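Local coordinates for putative lipoprotein YcdA (PDB 4R4G) that is of unknown function but is probably a membrane-attached lipoprotein, built from an Ig-like N-terminal domain and a mixed alpha-beta C-terminal domain, at residues L55-D58 / S59-T63; D250-E253 / D254-D258. All blocks are in the same frame, centred on the assembly; numbering follows the deposited sequence. Where two conformers were deposited one is given.

Contact 1 of 2, residues L55-D58 / S59-T63; sequences LNVD and SMDFT
Asp58 and Asp61 each turn a carboxylate toward the backbone of the short bend between strands 55-57 and 62-66. Asp58 CG stands anti to its own backbone N (chi1 -165°), beside the carbonyl carbon. From there Asp58 OD1 reaches forward and accepts from Met60 N at 2.9 Å with its anti lone pair, in a nearly straight bond. Met60 is a selenomethionine. Asp61 works in the reverse direction. Asp61 OD2 accepts from Asp58 N at 2.9 Å, and that N-H arrives from above the carboxylate plane, 54° out of it. A water donates to this OD2 and to Asn56 O, so the carboxylate oxygen is gripped twice. The backbone closes the turn with Asp61 N to Asp58 O at 3.1 Å. Phe62 brings its ring edge, not its face, to Asp58 O, which lies 3.7 Å from Phe62 CD1. The ring itself packs on Val45, Val47, Leu98 and Tyr112. Asp58 OD1 with Met60 N forms an Asx turn. It opens the 3-10 turn 59-61, which carries the chain between two sheets of the Ig-like domain.

Contact 2 of 2, residues D250-E253 / D254-D258; sequences DRIE and DKVKD
Glu253 and Lys257 form a salt bridge between residues one turn apart on the alpha-helix 248-260. Four backbone bonds of the i to i+4 kind join the two segments. One of them links the same two residues, from Lys257 N to Glu253 O at 3.0 Å. The two charged side chains run side by side and point the same way. Glu253 has CG anti to its backbone N (chi1 -176°) and is extended beyond it. Lys257 starts from the other common helical rotamer, with CG anti to the carbonyl carbon (chi1 -76°), and is then extended too. With the chains side by side, Lys257 CE lies 3.7 Å from Glu253 CG. Both residues are exposed, so the pair lies at the surface.

Ile252 and Val256 make the apolar pair of the same spacing. Their side chains cross at a slant, and CG2 of Ile252 meets CG2 of Val256 at 3.9 Å. Helix 268-283 covers this side, with Tyr279 on Ile252 and Ala275 on Val256. Lys255 N bonds to Arg251 O at 3.0 Å. The Lys255 chain bends at chi2, and the side chain touches Tyr274 and Glu282 of that helix. Arg251 directs its guanidinium away from the pair, with NH1 bonded to Ser247 OG.

Asp254 adds negative charge beside Glu253. Glu253 OE2 and Asp254 OD1 are 4.4 Å apart, a like-charge approach that the Lys257 ammonium would be expected to ease. Lys257 NZ meets the anti lone pair of Glu253 OE2 at 2.7 Å.

Contacts 1 and 2 are both local, but they lie in different domains. Contact 1 belongs to the N-terminal Ig-like domain, of the DUF4352 type. Contact 2 belongs to the C-terminal domain, of the DUF5105 type. They lie on opposite sides of the centre of the elongated chain. Their centres are about 73 Å apart, and their nearest atoms are about 58 Å apart, so they do not touch. A kinked helix connects the two domains. Contact 1 is a bend from strand to strand, whereas contact 2 is a turn of a surface helix. The function is unknown, so neither contact can be related to an active site.

Contact 1 of 2, residues L55-D58 / S59-T63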
ATOM      1  N   LEU A  55      29.258  21.921 -20.380  1.00 99.65           N
ATOM      2  CA  LEU A  55      27.809  22.110 -20.338  1.00 93.06           C
ATOM      3  C   LEU A  55      27.209  21.795 -18.977  1.00 96.79           C
ATOM      4  O   LEU A  55      27.321  20.660 -18.511  1.00 97.72           O
ATOM      5  CB  LEU A  55      27.194  21.165 -21.397  1.00 90.18           C
ATOM      6  CG  LEU A  55      25.669  21.144 -21.574  1.00 88.96           C
ATOM      7  CD1 LEU A  55      25.150  22.465 -22.140  1.00 85.42           C
ATOM      8  CD2 LEU A  55      25.252  19.975 -22.445  1.00 88.73           C
ATOM      9  N   ASN A  56      26.511  22.773 -18.367  1.00 91.52           N
ATOM     10  CA  ASN A  56      25.808  22.529 -17.102  1.00 90.03           C
ATOM     11  C   ASN A  56      24.493  21.829 -17.401  1.00 87.01           C
ATOM     12  O   ASN A  56      23.783  22.268 -18.301  1.00 83.23           O
ATOM     13  CB  ASN A  56      25.537  23.820 -16.333  1.00 94.82           C
ATOM     14  CG  ASN A  56      26.735  24.667 -16.007  1.00134.23           C
ATOM     15  OD1 ASN A  56      27.586  24.299 -15.191  1.00136.73           O
ATOM     16  ND2 ASN A  56      26.751  25.877 -16.544  1.00128.27           N
ATOM     17  N   VAL A  57      24.169  20.732 -16.675  1.00 82.17           N
ATOM     18  CA  VAL A  57      22.923  19.999 -16.892  1.00 78.40           C
ATOM     19  C   VAL A  57      22.174  19.910 -15.560  1.00 82.42           C
ATOM     20  O   VAL A  57      22.742  19.456 -14.561  1.00 86.36           O
ATOM     21  CB  VAL A  57      23.116  18.614 -17.574  1.00 81.51           C
ATOM     22  CG1 VAL A  57      21.788  17.861 -17.699  1.00 77.49           C
ATOM     23  CG2 VAL A  57      23.773  18.764 -18.951  1.00 82.01           C
ATOM     24  N   ASP A  58      20.905  20.378 -15.556  1.00 73.89           N
ATOM     25  CA  ASP A  58      20.024  20.411 -14.387  1.00 72.30           C
ATOM     26  C   ASP A  58      18.650  19.850 -14.735  1.00 72.03           C
ATOM     27  O   ASP A  58      18.272  19.811 -15.913  1.00 69.43           O
ATOM     28  CB  ASP A  58      19.886  21.864 -13.867  1.00 74.49           C
ATOM     29  CG  ASP A  58      19.294  22.009 -12.475  1.00 87.36           C
ATOM     30  OD1 ASP A  58      18.062  21.900 -12.340  1.00 87.81           O
ATOM     31  OD2 ASP A  58      20.065  22.235 -11.521  1.00 99.17           O
ATOM     32  N   SER A  59      17.908  19.416 -13.693  1.00 67.45           N
ATOM     33  CA  SER A  59      16.536  18.914 -13.789  0.50 64.49           C
ATOM     34  C   SER A  59      15.643  19.985 -14.443  1.00 67.14           C
ATOM     35  O   SER A  59      14.796  19.664 -15.277  1.00 66.05           O
ATOM     36  CB  SER A  59      16.012  18.554 -12.401  0.50 66.07           C
ATOM     37  OG  SER A  59      17.080  18.358 -11.486  0.50 74.72           O
HETATM   38  N   MSE A  60      15.866  21.285 -14.057  1.00 64.77           N
HETATM   39  CA  MSE A  60      15.171  22.495 -14.527  0.50 63.93           C
HETATM   40  C   MSE A  60      15.250  22.695 -16.043  1.00 66.08           C
HETATM   41  O   MSE A  60      14.547  23.539 -16.583  1.00 66.73           O
HETATM   42  CB  MSE A  60      15.757  23.743 -13.851  0.50 68.34           C
HETATM   43  CG  MSE A  60      15.092  24.102 -12.535  0.50 76.62           C
HETATM   44 SE   MSE A  60      15.920  25.679 -11.735  0.38 88.10          SE
HETATM   45  CE  MSE A  60      14.612  25.956 -10.282  0.50 85.13           C
ATOM     46  N   ASP A  61      16.123  21.947 -16.741  1.00 59.39           N
ATOM     47  CA  ASP A  61      16.299  22.066 -18.192  1.00 56.52           C
ATOM     48  C   ASP A  61      15.250  21.239 -18.920  1.00 58.76           C
ATOM     49  O   ASP A  61      15.145  21.298 -20.152  1.00 58.20           O
ATOM     50  CB  ASP A  61      17.711  21.614 -18.628  1.00 59.63           C
ATOM     51  CG  ASP A  61      18.832  22.343 -17.943  1.00 70.97           C
ATOM     52  OD1 ASP A  61      18.608  23.494 -17.499  1.00 71.99           O
ATOM     53  OD2 ASP A  61      19.935  21.772 -17.853  1.00 79.40           O
ATOM     54  N   PHE A  62      14.488  20.434 -18.171  1.00 55.20           N
ATOM     55  CA  PHE A  62      13.452  19.595 -18.773  1.00 53.76           C
ATOM     56  C   PHE A  62      12.092  20.029 -18.297  1.00 58.80           C
ATOM     57  O   PHE A  62      11.929  20.391 -17.131  1.00 58.42           O
ATOM     58  CB  PHE A  62      13.662  18.102 -18.450  1.00 55.10           C
ATOM     59  CG  PHE A  62      14.986  17.502 -18.867  1.00 56.50           C
ATOM     60  CD1 PHE A  62      16.124  17.668 -18.079  1.00 58.39           C
ATOM     61  CD2 PHE A  62      15.085  16.733 -20.023  1.00 57.38           C
ATOM     62  CE1 PHE A  62      17.334  17.082 -18.439  1.00 60.06           C
ATOM     63  CE2 PHE A  62      16.297  16.138 -20.377  1.00 60.82           C
ATOM     64  CZ  PHE A  62      17.410  16.308 -19.575  1.00 59.91           C
ATOM     65  N   THR A  63      11.113  20.003 -19.210  1.00 55.81           N
ATOM     66  CA  THR A  63       9.711  20.317 -18.934  1.00 54.58           C
ATOM     67  C   THR A  63       8.870  19.224 -19.564  1.00 59.26           C
ATOM     68  O   THR A  63       9.253  18.661 -20.597  1.00 59.61           O
ATOM     69  CB  THR A  63       9.314  21.722 -19.428  1.00 58.96           C
ATOM     70  OG1 THR A  63       9.493  21.787 -20.837  1.00 65.91           O
ATOM     71  CG2 THR A  63      10.111  22.839 -18.763  1.00 55.04           C
TER
HETATM   72  O   HOH W   1      21.844  21.823 -19.926  1.00 73.23           O

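Contact 2 of 2, residues D250-E253 / D254-D258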
ATOM      1  N   ASP A 250     -24.608  -6.808  25.919  1.00 92.19           N
ATOM      2  CA  ASP A 250     -26.025  -7.008  26.239  1.00 94.23           C
ATOM      3  C   ASP A 250     -26.553  -8.328  25.672  1.00 94.93           C
ATOM      4  O   ASP A 250     -27.228  -9.049  26.388  1.00 95.74           O
ATOM      5  CB  ASP A 250     -26.877  -5.823  25.746  1.00 98.84           C
ATOM      6  CG  ASP A 250     -26.503  -4.473  26.349  1.00111.92           C
ATOM      7  OD1 ASP A 250     -26.342  -4.399  27.588  1.00115.12           O
ATOM      8  OD2 ASP A 250     -26.412  -3.484  25.585  1.00115.50           O
ATOM      9  N   ARG A 251     -26.205  -8.668  24.424  1.00 87.82           N
ATOM     10  CA  ARG A 251     -26.640  -9.906  23.778  1.00 85.58           C
ATOM     11  C   ARG A 251     -26.230 -11.116  24.573  1.00 89.28           C
ATOM     12  O   ARG A 251     -27.036 -12.036  24.726  1.00 88.64           O
ATOM     13  CB  ARG A 251     -26.072 -10.015  22.370  1.00 81.08           C
ATOM     14  CG  ARG A 251     -26.537  -8.915  21.460  1.00 87.72           C
ATOM     15  CD  ARG A 251     -25.856  -9.072  20.137  1.00 89.23           C
ATOM     16  NE  ARG A 251     -26.803  -9.540  19.141  1.00 79.88           N
ATOM     17  CZ  ARG A 251     -27.253  -8.781  18.161  1.00 87.49           C
ATOM     18  NH1 ARG A 251     -26.820  -7.537  18.025  1.00 79.19           N
ATOM     19  NH2 ARG A 251     -28.140  -9.257  17.307  1.00 82.32           N
ATOM     20  N   ILE A 252     -24.981 -11.128  25.083  1.00 86.08           N
ATOM     21  CA  ILE A 252     -24.513 -12.255  25.882  1.00 85.50           C
ATOM     22  C   ILE A 252     -25.196 -12.171  27.241  1.00 93.57           C
ATOM     23  O   ILE A 252     -25.789 -13.161  27.667  1.00 93.55           O
ATOM     24  CB  ILE A 252     -22.969 -12.359  25.951  1.00 86.54           C
ATOM     25  CG1 ILE A 252     -22.406 -12.721  24.557  1.00 84.41           C
ATOM     26  CG2 ILE A 252     -22.536 -13.414  26.968  1.00 87.00           C
ATOM     27  CD1 ILE A 252     -21.121 -12.114  24.265  1.00 88.59           C
ATOM     28  N   GLU A 253     -25.214 -10.970  27.859  1.00 94.05           N
ATOM     29  CA  GLU A 253     -25.905 -10.707  29.132  1.00 97.26           C
ATOM     30  C   GLU A 253     -27.351 -11.249  29.060  1.00101.14           C
ATOM     31  O   GLU A 253     -27.764 -11.964  29.971  1.00102.68           O
ATOM     32  CB  GLU A 253     -25.880  -9.185  29.453  1.00101.53           C
ATOM     33  CG  GLU A 253     -26.489  -8.751  30.792  1.00120.14           C
ATOM     34  CD  GLU A 253     -26.849  -7.272  30.888  1.00156.57           C
ATOM     35  OE1 GLU A 253     -25.954  -6.417  30.690  1.00159.39           O
ATOM     36  OE2 GLU A 253     -28.035  -6.966  31.152  1.00155.23           O
ATOM     37  N   ASP A 254     -28.071 -10.982  27.941  1.00 96.33           N
ATOM     38  CA  ASP A 254     -29.457 -11.420  27.734  1.00 98.09           C
ATOM     39  C   ASP A 254     -29.542 -12.931  27.478  1.00101.89           C
ATOM     40  O   ASP A 254     -30.493 -13.555  27.924  1.00103.65           O
ATOM     41  CB  ASP A 254     -30.162 -10.626  26.598  1.00100.68           C
ATOM     42  CG  ASP A 254     -30.283  -9.108  26.796  1.00109.10           C
ATOM     43  OD1 ASP A 254     -30.528  -8.662  27.944  1.00110.22           O
ATOM     44  OD2 ASP A 254     -30.170  -8.370  25.800  1.00116.70           O
ATOM     45  N   LYS A 255     -28.560 -13.525  26.808  1.00 97.39           N
ATOM     46  CA  LYS A 255     -28.584 -14.964  26.544  1.00 97.22           C
ATOM     47  C   LYS A 255     -28.241 -15.753  27.817  1.00105.78           C
ATOM     48  O   LYS A 255     -28.767 -16.857  28.033  1.00104.90           O
ATOM     49  CB  LYS A 255     -27.633 -15.318  25.389  1.00 96.07           C
ATOM     50  CG  LYS A 255     -28.317 -15.364  24.018  1.00 97.82           C
ATOM     51  CD  LYS A 255     -28.697 -16.797  23.679  1.00112.08           C
ATOM     52  CE  LYS A 255     -29.010 -17.045  22.226  1.00127.68           C
ATOM     53  NZ  LYS A 255     -29.156 -18.506  21.946  1.00135.52           N
ATOM     54  N   VAL A 256     -27.373 -15.149  28.665  1.00105.71           N
ATOM     55  CA  VAL A 256     -26.914 -15.675  29.956  1.00106.34           C
ATOM     56  C   VAL A 256     -28.103 -15.666  30.907  1.00112.29           C
ATOM     57  O   VAL A 256     -28.333 -16.671  31.571  1.00111.18           O
ATOM     58  CB  VAL A 256     -25.683 -14.887  30.516  1.00110.52           C
ATOM     59  CG1 VAL A 256     -25.504 -15.083  32.023  1.00112.02           C
ATOM     60  CG2 VAL A 256     -24.403 -15.273  29.784  1.00107.62           C
ATOM     61  N   LYS A 257     -28.862 -14.538  30.954  1.00111.66           N
ATOM     62  CA  LYS A 257     -30.065 -14.400  31.789  1.00114.70           C
ATOM     63  C   LYS A 257     -31.108 -15.445  31.375  1.00121.29           C
ATOM     64  O   LYS A 257     -31.669 -16.115  32.239  1.00122.54           O
ATOM     65  CB  LYS A 257     -30.657 -12.982  31.704  1.00118.69           C
ATOM     66  CG  LYS A 257     -29.900 -11.913  32.490  1.00123.76           C
ATOM     67  CD  LYS A 257     -30.581 -10.556  32.343  1.00133.83           C
ATOM     68  CE  LYS A 257     -29.673  -9.394  32.658  1.00136.83           C
ATOM     69  NZ  LYS A 257     -30.269  -8.101  32.227  1.00139.66           N
ATOM     70  N   ASP A 258     -31.298 -15.632  30.051  1.00118.91           N
ATOM     71  CA  ASP A 258     -32.207 -16.606  29.437  1.00120.37           C
ATOM     72  C   ASP A 258     -31.844 -18.052  29.837  1.00124.17           C
ATOM     73  O   ASP A 258     -32.713 -18.914  29.773  1.00124.87           O
ATOM     74  CB  ASP A 258     -32.187 -16.455  27.901  1.00122.11           C
ATOM     75  CG  ASP A 258     -33.424 -16.979  27.198  1.00138.40           C
ATOM     76  OD1 ASP A 258     -33.616 -18.216  27.173  1.00140.68           O
ATOM     77  OD2 ASP A 258     -34.179 -16.160  26.640  1.00145.04           O
TER